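Local coordinates for protein aldehyde dehydrogenase (PDB 4O6R) that probably oxidises aldehydes to carboxylic acids using NAD(P)+ as electron acceptor, and binds adenosine monophosphate in this crystal, at residues L31-G36 with M328-S333; T332-L337 with N368-R373; G352-G357 with T375-K380. All blocks are in the same frame, centred on the assembly; numbering follows the deposited sequence.

Interaction 1 (L31-G36 with M328-S333)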
ATOM      1  N   LEU A  31      38.140  25.245   5.834  1.00 14.16           N
ATOM      2  CA  LEU A  31      38.813  25.415   7.111  1.00 14.81           C
ATOM      3  C   LEU A  31      38.578  24.228   8.049  1.00 14.46           C
ATOM      4  O   LEU A  31      37.513  23.563   8.008  1.00 14.29           O
ATOM      5  CB  LEU A  31      38.411  26.739   7.790  1.00 15.28           C
ATOM      6  CG  LEU A  31      38.563  28.015   6.948  1.00 15.78           C
ATOM      7  CD1 LEU A  31      38.234  29.256   7.762  1.00 16.23           C
ATOM      8  CD2 LEU A  31      39.984  28.092   6.422  1.00 16.45           C
ATOM      9  N   ASN A  32      39.584  23.982   8.877  1.00 14.69           N
ATOM     10  CA  ASN A  32      39.492  23.062   9.987  1.00 14.63           C
ATOM     11  C   ASN A  32      38.992  23.837  11.204  1.00 14.68           C
ATOM     12  O   ASN A  32      39.695  24.699  11.702  1.00 14.92           O
ATOM     13  CB  ASN A  32      40.873  22.480  10.277  1.00 15.36           C
ATOM     14  CG  ASN A  32      40.866  21.481  11.425  1.00 15.54           C
ATOM     15  OD1 ASN A  32      39.901  21.384  12.185  1.00 15.14           O
ATOM     16  ND2 ASN A  32      41.955  20.707  11.535  1.00 16.18           N
ATOM     17  N   PRO A  33      37.785  23.525  11.698  1.00 14.11           N
ATOM     18  CA  PRO A  33      37.246  24.252  12.861  1.00 14.26           C
ATOM     19  C   PRO A  33      37.962  24.031  14.196  1.00 14.50           C
ATOM     20  O   PRO A  33      37.741  24.794  15.133  1.00 14.78           O
ATOM     21  CB  PRO A  33      35.807  23.797  12.921  1.00 13.94           C
ATOM     22  CG  PRO A  33      35.812  22.442  12.298  1.00 13.53           C
ATOM     23  CD  PRO A  33      36.923  22.410  11.289  1.00 13.75           C
ATOM     24  N   HIS A  34      38.871  23.067  14.288  1.00 14.54           N
ATOM     25  CA  HIS A  34      39.696  22.929  15.496  1.00 15.03           C
ATOM     26  C   HIS A  34      40.687  24.076  15.682  1.00 15.63           C
ATOM     27  O   HIS A  34      40.978  24.501  16.817  1.00 15.61           O
ATOM     28  CB  HIS A  34      40.417  21.576  15.509  1.00 15.15           C
ATOM     29  CG  HIS A  34      41.513  21.482  16.517  1.00 15.87           C
ATOM     30  ND1 HIS A  34      41.268  21.419  17.870  1.00 16.24           N
ATOM     31  CD2 HIS A  34      42.860  21.443  16.373  1.00 16.52           C
ATOM     32  CE1 HIS A  34      42.420  21.351  18.519  1.00 16.84           C
ATOM     33  NE2 HIS A  34      43.399  21.369  17.635  1.00 17.06           N
ATOM     34  N   ASP A  35      41.209  24.577  14.568  1.00 15.99           N
ATOM     35  CA  ASP A  35      42.258  25.604  14.626  1.00 16.89           C
ATOM     36  C   ASP A  35      42.207  26.707  13.583  1.00 17.06           C
ATOM     37  O   ASP A  35      43.118  27.511  13.521  1.00 17.64           O
ATOM     38  CB  ASP A  35      43.638  24.944  14.598  1.00 17.76           C
ATOM     39  CG  ASP A  35      43.889  24.140  13.346  1.00 17.89           C
ATOM     40  OD1 ASP A  35      43.112  24.235  12.390  1.00 17.23           O
ATOM     41  OD2 ASP A  35      44.882  23.370  13.343  1.00 18.97           O
ATOM     42  N   GLY A  36      41.169  26.751  12.765  1.00 16.57           N
ATOM     43  CA  GLY A  36      41.024  27.785  11.749  1.00 16.96           C
ATOM     44  C   GLY A  36      41.975  27.641  10.581  1.00 17.47           C
ATOM     45  O   GLY A  36      42.085  28.548   9.750  1.00 18.11           O
ATOM     46  N   MET A 328      32.772  16.302  22.748  1.00 14.13           N
ATOM     47  CA  MET A 328      32.204  17.424  22.021  1.00 14.52           C
ATOM     48  C   MET A 328      33.312  18.212  21.325  1.00 13.80           C
ATOM     49  O   MET A 328      34.294  18.574  21.924  1.00 13.26           O
ATOM     50  CB  MET A 328      31.413  18.353  22.943  1.00 16.31           C
ATOM     51  CG  MET A 328      30.813  19.549  22.193  1.00 18.50           C
ATOM     52  SD  MET A 328      29.761  20.681  23.173  1.00 21.54           S
ATOM     53  CE  MET A 328      28.334  19.710  23.134  1.00 18.80           C
ATOM     54  N   GLY A 329      33.126  18.460  20.035  1.00 12.98           N
ATOM     55  CA  GLY A 329      34.072  19.235  19.270  1.00 12.79           C
ATOM     56  C   GLY A 329      33.680  20.684  19.169  1.00 12.20           C
ATOM     57  O   GLY A 329      32.797  21.171  19.891  1.00 11.69           O
ATOM     58  N   PRO A 330      34.326  21.391  18.256  1.00 12.18           N
ATOM     59  CA  PRO A 330      33.995  22.774  18.051  1.00 12.26           C
ATOM     60  C   PRO A 330      32.782  22.897  17.163  1.00 11.93           C
ATOM     61  O   PRO A 330      32.389  21.914  16.533  1.00 11.66           O
ATOM     62  CB  PRO A 330      35.229  23.307  17.317  1.00 12.67           C
ATOM     63  CG  PRO A 330      35.690  22.143  16.521  1.00 12.84           C
ATOM     64  CD  PRO A 330      35.400  20.939  17.358  1.00 12.60           C
ATOM     65  N   LEU A 331      32.233  24.102  17.074  1.00 12.05           N
ATOM     66  CA  LEU A 331      31.244  24.417  16.046  1.00 12.31           C
ATOM     67  C   LEU A 331      31.913  24.465  14.680  1.00 12.26           C
ATOM     68  O   LEU A 331      33.125  24.587  14.580  1.00 12.22           O
ATOM     69  CB  LEU A 331      30.564  25.743  16.338  1.00 12.68           C
ATOM     70  CG  LEU A 331      29.944  25.862  17.729  1.00 13.13           C
ATOM     71  CD1 LEU A 331      29.092  27.107  17.839  1.00 13.34           C
ATOM     72  CD2 LEU A 331      29.103  24.659  18.057  1.00 13.12           C
ATOM     73  N   THR A 332      31.129  24.337  13.623  1.00 11.97           N
ATOM     74  CA  THR A 332      31.705  24.144  12.300  1.00 12.60           C
ATOM     75  C   THR A 332      32.339  25.447  11.694  1.00 13.53           C
ATOM     76  O   THR A 332      33.275  25.372  10.884  1.00 13.67           O
ATOM     77  CB  THR A 332      30.675  23.478  11.362  1.00 12.38           C
ATOM     78  OG1 THR A 332      30.353  22.156  11.849  1.00 12.19           O
ATOM     79  CG2 THR A 332      31.201  23.349   9.992  1.00 12.75           C
ATOM     80  N   SER A 333      31.867  26.627  12.089  1.00 14.02           N
ATOM     81  CA  SER A 333      32.402  27.860  11.524  1.00 15.15           C
ATOM     82  C   SER A 333      32.487  28.973  12.533  1.00 16.08           C
ATOM     83  O   SER A 333      31.706  29.020  13.490  1.00 15.66           O
ATOM     84  CB  SER A 333      31.542  28.333  10.353  1.00 15.31           C
ATOM     85  OG  SER A 333      30.352  28.917  10.848  1.00 14.92           O
TER
HETATM   86  O   HOH W   1      34.662  24.554   8.596  1.00 26.78           O
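The ring of P33 lies against the backbone of L331 and T332, its CB 3.3 Å from L331 O and the same carbon 3.6 Å from T332 O. P330 answers from the other segment: its CG sits 3.6 Å from P33 O, so each proline turns ring carbons to carbonyl oxygens of the opposite segment. The two rings themselves meet more loosely, with P33 CB 4.0 Å from P330 CG. Both prolines are buried, and no direct hydrogen bond crosses between the segments. P33 occupies the turn of a beta-hairpin, between strands 27-32 and 37-43, and the turn is fixed from within. N32 OD1 accepts from H34 N at 2.9 Å, an Asx turn, with an N-H...O angle of 159° although the donor stands 44° out of the carbonyl plane. N32 O is gripped by two backbone donors, D35 N and G36 N; N32 O to G36 N, the closer, measures 2.7 Å. The hairpin thereby offers P33 to the loop that leads into helix 334-349. By comparison with the family fold, this is consistent with a seam between the cofactor-binding and catalytic domains. Y370 makes backbone hydrogen bonds to both P33 and L331, while T332 OG1 turns to T98 O. On the strand side of the proline a water bridges the segments, 3.1 Å from L31 O and 2.8 Å from T332 O.

Interaction 2 (T332-L337 with N368-R373)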
ATOM      1  N   THR A 332      31.129  24.337  13.623  1.00 11.97           N
ATOM      2  CA  THR A 332      31.705  24.144  12.300  1.00 12.60           C
ATOM      3  C   THR A 332      32.339  25.447  11.694  1.00 13.53           C
ATOM      4  O   THR A 332      33.275  25.372  10.884  1.00 13.67           O
ATOM      5  CB  THR A 332      30.675  23.478  11.362  1.00 12.38           C
ATOM      6  OG1 THR A 332      30.353  22.156  11.849  1.00 12.19           O
ATOM      7  CG2 THR A 332      31.201  23.349   9.992  1.00 12.75           C
ATOM      8  N   SER A 333      31.867  26.627  12.089  1.00 14.02           N
ATOM      9  CA  SER A 333      32.402  27.860  11.524  1.00 15.15           C
ATOM     10  C   SER A 333      32.487  28.973  12.533  1.00 16.08           C
ATOM     11  O   SER A 333      31.706  29.020  13.490  1.00 15.66           O
ATOM     12  CB  SER A 333      31.542  28.333  10.353  1.00 15.31           C
ATOM     13  OG  SER A 333      30.352  28.917  10.848  1.00 14.92           O
ATOM     14  N   LYS A 334      33.427  29.881  12.291  1.00 17.17           N
ATOM     15  CA  LYS A 334      33.584  31.074  13.100  1.00 18.96           C
ATOM     16  C   LYS A 334      32.271  31.866  13.203  1.00 18.60           C
ATOM     17  O   LYS A 334      31.865  32.283  14.279  1.00 17.48           O
ATOM     18  CB  LYS A 334      34.724  31.934  12.534  1.00 20.82           C
ATOM     19  CG  LYS A 334      35.014  33.236  13.278  1.00 23.25           C
ATOM     20  CD  LYS A 334      35.206  32.999  14.770  1.00 24.84           C
ATOM     21  CE  LYS A 334      35.713  34.246  15.493  1.00 27.48           C
ATOM     22  NZ  LYS A 334      35.371  34.137  16.947  1.00 29.26           N
ATOM     23  N   GLN A 335      31.582  32.009  12.085  1.00 19.44           N
ATOM     24  CA  GLN A 335      30.345  32.777  12.039  1.00 20.38           C
ATOM     25  C   GLN A 335      29.278  32.195  12.939  1.00 19.05           C
ATOM     26  O   GLN A 335      28.548  32.924  13.618  1.00 18.46           O
ATOM     27  CB  GLN A 335      29.824  32.866  10.612  1.00 21.87           C
ATOM     28  CG  GLN A 335      30.730  33.700   9.716  1.00 24.58           C
ATOM     29  CD  GLN A 335      31.890  32.942   9.058  1.00 26.71           C
ATOM     30  OE1 GLN A 335      32.268  31.839   9.456  1.00 25.88           O
ATOM     31  NE2 GLN A 335      32.486  33.578   8.043  1.00 30.07           N
ATOM     32  N   HIS A 336      29.205  30.873  12.972  1.00 18.50           N
ATOM     33  CA  HIS A 336      28.211  30.216  13.765  1.00 18.23           C
ATOM     34  C   HIS A 336      28.560  30.334  15.259  1.00 16.99           C
ATOM     35  O   HIS A 336      27.666  30.570  16.089  1.00 16.13           O
ATOM     36  CB  HIS A 336      28.076  28.744  13.334  1.00 19.71           C
ATOM     37  CG  HIS A 336      27.016  28.028  14.074  1.00 21.69           C
ATOM     38  ND1 HIS A 336      25.735  28.535  14.184  1.00 23.04           N
ATOM     39  CD2 HIS A 336      27.033  26.870  14.784  1.00 22.70           C
ATOM     40  CE1 HIS A 336      25.005  27.711  14.916  1.00 23.19           C
ATOM     41  NE2 HIS A 336      25.772  26.706  15.312  1.00 23.37           N
ATOM     42  N   LEU A 337      29.840  30.163  15.608  1.00 16.06           N
ATOM     43  CA  LEU A 337      30.282  30.431  16.976  1.00 15.87           C
ATOM     44  C   LEU A 337      29.905  31.843  17.449  1.00 15.88           C
ATOM     45  O   LEU A 337      29.415  32.013  18.551  1.00 15.02           O
ATOM     46  CB  LEU A 337      31.787  30.261  17.137  1.00 16.63           C
ATOM     47  CG  LEU A 337      32.323  30.748  18.471  1.00 17.19           C
ATOM     48  CD1 LEU A 337      31.815  29.843  19.585  1.00 17.33           C
ATOM     49  CD2 LEU A 337      33.830  30.789  18.504  1.00 18.70           C
ATOM     50  N   ASN A 368      42.312  28.620  18.984  1.00 18.90           N
ATOM     51  CA  ASN A 368      42.124  28.975  17.578  1.00 18.57           C
ATOM     52  C   ASN A 368      40.952  28.265  16.906  1.00 17.12           C
ATOM     53  O   ASN A 368      40.712  28.463  15.720  1.00 17.06           O
ATOM     54  CB  ASN A 368      43.394  28.689  16.813  1.00 19.64           C
ATOM     55  CG  ASN A 368      44.514  29.602  17.213  1.00 20.87           C
ATOM     56  OD1 ASN A 368      45.622  29.154  17.429  1.00 22.70           O
ATOM     57  ND2 ASN A 368      44.227  30.883  17.333  1.00 20.96           N
ATOM     58  N   GLY A 369      40.217  27.470  17.676  1.00 15.99           N
ATOM     59  CA  GLY A 369      39.067  26.758  17.172  1.00 15.05           C
ATOM     60  C   GLY A 369      37.756  27.372  17.610  1.00 14.32           C
ATOM     61  O   GLY A 369      37.720  28.215  18.523  1.00 14.36           O
ATOM     62  N   TYR A 370      36.667  26.896  17.000  1.00 13.47           N
ATOM     63  CA  TYR A 370      35.366  27.530  17.161  1.00 13.00           C
ATOM     64  C   TYR A 370      34.586  26.875  18.295  1.00 12.49           C
ATOM     65  O   TYR A 370      33.448  26.461  18.132  1.00 11.90           O
ATOM     66  CB  TYR A 370      34.597  27.487  15.856  1.00 12.89           C
ATOM     67  CG  TYR A 370      35.413  27.893  14.654  1.00 13.41           C
ATOM     68  CD1 TYR A 370      36.305  28.964  14.703  1.00 14.03           C
ATOM     69  CD2 TYR A 370      35.275  27.214  13.440  1.00 13.43           C
ATOM     70  CE1 TYR A 370      37.049  29.326  13.574  1.00 14.68           C
ATOM     71  CE2 TYR A 370      36.015  27.566  12.330  1.00 14.11           C
ATOM     72  CZ  TYR A 370      36.883  28.626  12.394  1.00 14.65           C
ATOM     73  OH  TYR A 370      37.583  28.964  11.278  1.00 15.52           O
ATOM     74  N   TYR A 371      35.215  26.840  19.472  1.00 12.54           N
ATOM     75  CA  TYR A 371      34.703  26.090  20.617  1.00 12.23           C
ATOM     76  C   TYR A 371      33.837  26.904  21.566  1.00 12.34           C
ATOM     77  O   TYR A 371      34.169  28.053  21.928  1.00 12.57           O
ATOM     78  CB  TYR A 371      35.851  25.508  21.439  1.00 12.43           C
ATOM     79  CG  TYR A 371      36.632  24.396  20.766  1.00 12.36           C
ATOM     80  CD1 TYR A 371      36.210  23.058  20.866  1.00 11.97           C
ATOM     81  CD2 TYR A 371      37.791  24.667  20.057  1.00 12.64           C
ATOM     82  CE1 TYR A 371      36.922  22.042  20.253  1.00 12.05           C
ATOM     83  CE2 TYR A 371      38.517  23.647  19.468  1.00 12.75           C
ATOM     84  CZ  TYR A 371      38.079  22.346  19.557  1.00 12.43           C
ATOM     85  OH  TYR A 371      38.819  21.332  18.981  1.00 12.46           O
ATOM     86  N   VAL A 372      32.746  26.289  21.997  1.00 12.28           N
ATOM     87  CA  VAL A 372      31.943  26.825  23.080  1.00 12.61           C
ATOM     88  C   VAL A 372      31.511  25.686  24.004  1.00 12.62           C
ATOM     89  O   VAL A 372      31.269  24.562  23.551  1.00 12.57           O
ATOM     90  CB  VAL A 372      30.762  27.659  22.538  1.00 12.62           C
ATOM     91  CG1 VAL A 372      29.803  26.830  21.725  1.00 12.23           C
ATOM     92  CG2 VAL A 372      30.023  28.349  23.667  1.00 12.87           C
ATOM     93  N   ARG A 373      31.438  25.965  25.296  1.00 12.95           N
ATOM     94  CA  ARG A 373      31.037  24.958  26.264  0.60 13.29           C
ATOM     95  C   ARG A 373      29.537  24.679  26.184  1.00 12.41           C
ATOM     96  O   ARG A 373      28.776  25.534  25.765  1.00 12.09           O
ATOM     97  CB  ARG A 373      31.380  25.402  27.682  0.60 14.31           C
ATOM     98  CG  ARG A 373      32.881  25.527  27.923  0.60 15.88           C
ATOM     99  CD  ARG A 373      33.181  26.009  29.330  0.60 17.21           C
ATOM    100  NE  ARG A 373      32.327  27.138  29.675  0.60 17.99           N
ATOM    101  CZ  ARG A 373      32.734  28.389  29.850  0.60 19.42           C
ATOM    102  NH1 ARG A 373      31.815  29.305  30.131  0.60 19.60           N
ATOM    103  NH2 ARG A 373      34.043  28.736  29.781  0.60 19.97           N
TER
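The backbones approach most closely where the first turn of helix 334-349 meets an inverse gamma turn centred on Y370, the CA atoms of K334 and Y370 being 5.7 Å apart. The helix start has a serine N-cap: S333 OG accepts from H336 N at 3.1 Å, with an N-H...O angle of 153°. The S333-K334 peptide covers one face of the Y370 ring. K334 N stands 3.3 Å above the ring plane over its centre, and S333 C comes to 3.4 Å from Y370 CD2. T332 O lies at the ring edge, near its plane. Toward the far end of the same ring, K334 CB makes a CH-pi contact, 4.1 Å from the centroid of the Y370 ring and 27° off its normal. K334 keeps CG anti to the backbone N and bends at chi2; the two side chains cross at about a right angle, and the ammonium leads away to a salt bridge with D338. The opening of the catalytic-domain helix is thus seated on an aromatic ring, in a buried contact with no hydrogen bond between its segments. P33, from the N-terminal hairpin, also packs on Y370. One turn into the helix, L337 has CG anti to its backbone N (chi1 170°), which brings CG toward the loop, and chi2 then sends the two methyls to different neighbours. L337 CD2 rests 3.8 Å from Y370 CA, whereas L337 CD1 passes alongside V372 in the opposite direction, 3.8 Å from V372 CB.

Interaction 3 (G352-G357 with T375-K380)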
ATOM      1  N   GLY A 352      17.543  35.580  31.545  1.00 14.77           N
ATOM      2  CA  GLY A 352      17.749  34.143  31.602  1.00 14.18           C
ATOM      3  C   GLY A 352      18.892  33.851  32.567  1.00 14.38           C
ATOM      4  O   GLY A 352      19.766  34.722  32.805  1.00 14.29           O
ATOM      5  N   ARG A 353      18.863  32.654  33.138  1.00 14.00           N
ATOM      6  CA  ARG A 353      19.902  32.215  34.042  1.00 14.68           C
ATOM      7  C   ARG A 353      20.781  31.208  33.355  1.00 13.93           C
ATOM      8  O   ARG A 353      20.332  30.074  33.044  1.00 13.09           O
ATOM      9  CB  ARG A 353      19.319  31.592  35.310  1.00 15.61           C
ATOM     10  CG  ARG A 353      18.509  32.559  36.111  1.00 17.22           C
ATOM     11  CD  ARG A 353      17.873  31.844  37.270  1.00 19.06           C
ATOM     12  NE  ARG A 353      18.922  31.290  38.103  1.00 20.72           N
ATOM     13  CZ  ARG A 353      18.831  30.131  38.724  1.00 22.87           C
ATOM     14  NH1 ARG A 353      17.732  29.394  38.626  1.00 23.84           N
ATOM     15  NH2 ARG A 353      19.844  29.709  39.454  1.00 25.25           N
ATOM     16  N   VAL A 354      22.029  31.603  33.118  1.00 13.67           N
ATOM     17  CA  VAL A 354      23.009  30.668  32.566  1.00 13.70           C
ATOM     18  C   VAL A 354      23.492  29.736  33.688  1.00 13.73           C
ATOM     19  O   VAL A 354      24.210  30.161  34.590  1.00 14.24           O
ATOM     20  CB  VAL A 354      24.208  31.372  31.923  1.00 14.22           C
ATOM     21  CG1 VAL A 354      25.137  30.351  31.273  1.00 14.27           C
ATOM     22  CG2 VAL A 354      23.756  32.350  30.860  1.00 14.51           C
ATOM     23  N   LEU A 355      23.083  28.478  33.632  1.00 13.08           N
ATOM     24  CA  LEU A 355      23.375  27.519  34.705  1.00 13.32           C
ATOM     25  C   LEU A 355      24.742  26.863  34.530  1.00 13.30           C
ATOM     26  O   LEU A 355      25.363  26.484  35.509  1.00 13.63           O
ATOM     27  CB  LEU A 355      22.272  26.477  34.795  1.00 13.17           C
ATOM     28  CG  LEU A 355      20.865  27.028  35.045  1.00 13.30           C
ATOM     29  CD1 LEU A 355      19.835  25.913  35.137  1.00 13.17           C
ATOM     30  CD2 LEU A 355      20.874  27.850  36.338  1.00 14.19           C
ATOM     31  N   THR A 356      25.202  26.731  33.280  1.00 13.05           N
ATOM     32  CA  THR A 356      26.587  26.331  32.988  1.00 13.00           C
ATOM     33  C   THR A 356      26.930  26.781  31.575  1.00 12.96           C
ATOM     34  O   THR A 356      26.032  27.055  30.753  1.00 12.62           O
ATOM     35  CB  THR A 356      26.820  24.807  33.121  1.00 12.84           C
ATOM     36  OG1 THR A 356      28.234  24.509  32.993  1.00 13.08           O
ATOM     37  CG2 THR A 356      26.069  24.023  32.035  1.00 12.24           C
ATOM     38  N   GLY A 357      28.225  26.915  31.315  1.00 13.29           N
ATOM     39  CA  GLY A 357      28.709  27.230  29.992  1.00 13.72           C
ATOM     40  C   GLY A 357      28.480  28.657  29.582  1.00 14.19           C
ATOM     41  O   GLY A 357      28.538  29.553  30.408  1.00 14.52           O
ATOM     42  N   THR A 375      25.954  24.774  27.035  1.00 11.01           N
ATOM     43  CA  THR A 375      25.326  25.930  27.651  1.00 11.08           C
ATOM     44  C   THR A 375      23.849  25.607  27.961  1.00 10.75           C
ATOM     45  O   THR A 375      23.131  25.079  27.111  1.00 10.38           O
ATOM     46  CB  THR A 375      25.456  27.138  26.726  1.00 11.20           C
ATOM     47  OG1 THR A 375      26.845  27.425  26.502  1.00 11.61           O
ATOM     48  CG2 THR A 375      24.816  28.341  27.313  1.00 11.45           C
ATOM     49  N   ILE A 376      23.456  25.872  29.202  1.00 10.80           N
ATOM     50  CA  ILE A 376      22.113  25.649  29.710  1.00 10.86           C
ATOM     51  C   ILE A 376      21.590  26.954  30.301  1.00 11.32           C
ATOM     52  O   ILE A 376      22.202  27.498  31.222  1.00 11.71           O
ATOM     53  CB  ILE A 376      22.125  24.550  30.805  1.00 10.82           C
ATOM     54  CG1 ILE A 376      22.611  23.228  30.236  1.00 10.60           C
ATOM     55  CG2 ILE A 376      20.734  24.346  31.420  1.00 10.77           C
ATOM     56  CD1 ILE A 376      22.872  22.196  31.316  1.00 10.88           C
ATOM     57  N   VAL A 377      20.454  27.434  29.790  1.00 11.46           N
ATOM     58  CA  VAL A 377      19.879  28.694  30.220  1.00 12.17           C
ATOM     59  C   VAL A 377      18.448  28.469  30.640  1.00 12.82           C
ATOM     60  O   VAL A 377      17.654  27.961  29.851  1.00 12.68           O
ATOM     61  CB  VAL A 377      19.846  29.740  29.084  1.00 12.08           C
ATOM     62  CG1 VAL A 377      19.126  30.988  29.532  1.00 12.35           C
ATOM     63  CG2 VAL A 377      21.244  30.071  28.630  1.00 12.26           C
ATOM     64  N   GLU A 378      18.111  28.864  31.861  1.00 14.19           N
ATOM     65  CA  GLU A 378      16.733  28.844  32.274  1.00 15.76           C
ATOM     66  C   GLU A 378      16.079  30.161  31.880  1.00 15.99           C
ATOM     67  O   GLU A 378      16.517  31.219  32.337  1.00 15.54           O
ATOM     68  CB  GLU A 378      16.604  28.549  33.756  1.00 17.70           C
ATOM     69  CG  GLU A 378      15.158  28.342  34.162  1.00 20.37           C
ATOM     70  CD  GLU A 378      14.948  27.301  35.274  1.00 22.38           C
ATOM     71  OE1 GLU A 378      15.893  26.853  35.971  1.00 23.64           O
ATOM     72  OE2 GLU A 378      13.787  26.952  35.447  1.00 26.07           O
ATOM     73  N   ALA A 379      15.050  30.101  31.028  1.00 15.85           N
ATOM     74  CA  ALA A 379      14.429  31.328  30.489  1.00 17.36           C
ATOM     75  C   ALA A 379      13.352  31.873  31.400  1.00 19.51           C
ATOM     76  O   ALA A 379      12.660  31.120  32.076  1.00 20.81           O
ATOM     77  CB  ALA A 379      13.836  31.091  29.122  1.00 16.70           C
ATOM     78  N   LYS A 380      13.204  33.191  31.397  1.00 20.88           N
ATOM     79  CA  LYS A 380      12.173  33.843  32.195  1.00 22.34           C
ATOM     80  C   LYS A 380      10.791  33.553  31.621  1.00 22.41           C
ATOM     81  O   LYS A 380       9.872  33.341  32.387  1.00 23.86           O
ATOM     82  CB  LYS A 380      12.469  35.347  32.290  1.00 23.33           C
ATOM     83  CG  LYS A 380      11.620  36.146  33.252  1.00 24.32           C
ATOM     84  CD  LYS A 380      11.998  37.624  33.164  1.00 24.87           C
ATOM     85  CE  LYS A 380      11.048  38.504  33.970  1.00 25.71           C
ATOM     86  NZ  LYS A 380      11.197  39.935  33.595  1.00 26.29           N
TER
HETATM   87  O   HOH W   2      17.673  26.461  38.002  1.00 38.19           O
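R353 bends at chi3 (61°) while E378 sets CG anti to its backbone N (chi1 -172°), and the two side chains run side by side in the same direction. They belong to an antiparallel pair of strands, 353-356 and 375-378, in which 353-356 is the outermost strand of its mixed sheet within this chain. Guanidinium and carboxylate planes differ by only 23°, yet R353 NH1 stays 4.1 Å from E378 OE1, too far for a salt bridge. A water fills in, 2.7 Å from E378 OE1 and only weakly bonded to R353 NH1, while E378 OE2 pairs with R400 on strand 395-401. L355 CD2 lies over one guanidinium face, offset toward its rim. Reciprocal bonds fix the register: R353 N to E378 O at 2.9 Å and E378 N to R353 O at 2.8 Å. Next, V354 and V377 form a non-hydrogen-bonded pair on the face covered by helix 334-349. L355 N then reaches I376 O at 2.7 Å, nearly along the C=O axis, whereas I376 N bonds to T356 O at 3.2 Å. T356 N, buried here, has no partner in the model. On the R353-E378 face, under helix 302-315, I376 CD1 packs 3.8 Å from T356 CG2.

Interactions 1 and 2 are neighbours, centres about 6 Å apart, sharing T332 and S333 ahead of helix 334-349. Their other segments, 31-36 and 368-373, also meet: H34 ND1 lies 2.7 Å from Y371 OH, a probable hydrogen bond. Interaction 3 lies farther out, its centre about 19 Å from that of interaction 2 and about 24 Å from that of interaction 1. Helix 334-349 leads into strand 353-356, and the chain returns through 368-373 to strand 375-378, so interactions 2 and 3 alternate in sequence. Together they tie this helix-strand unit at both ends, while interaction 1 joins it to the N-terminal hairpin.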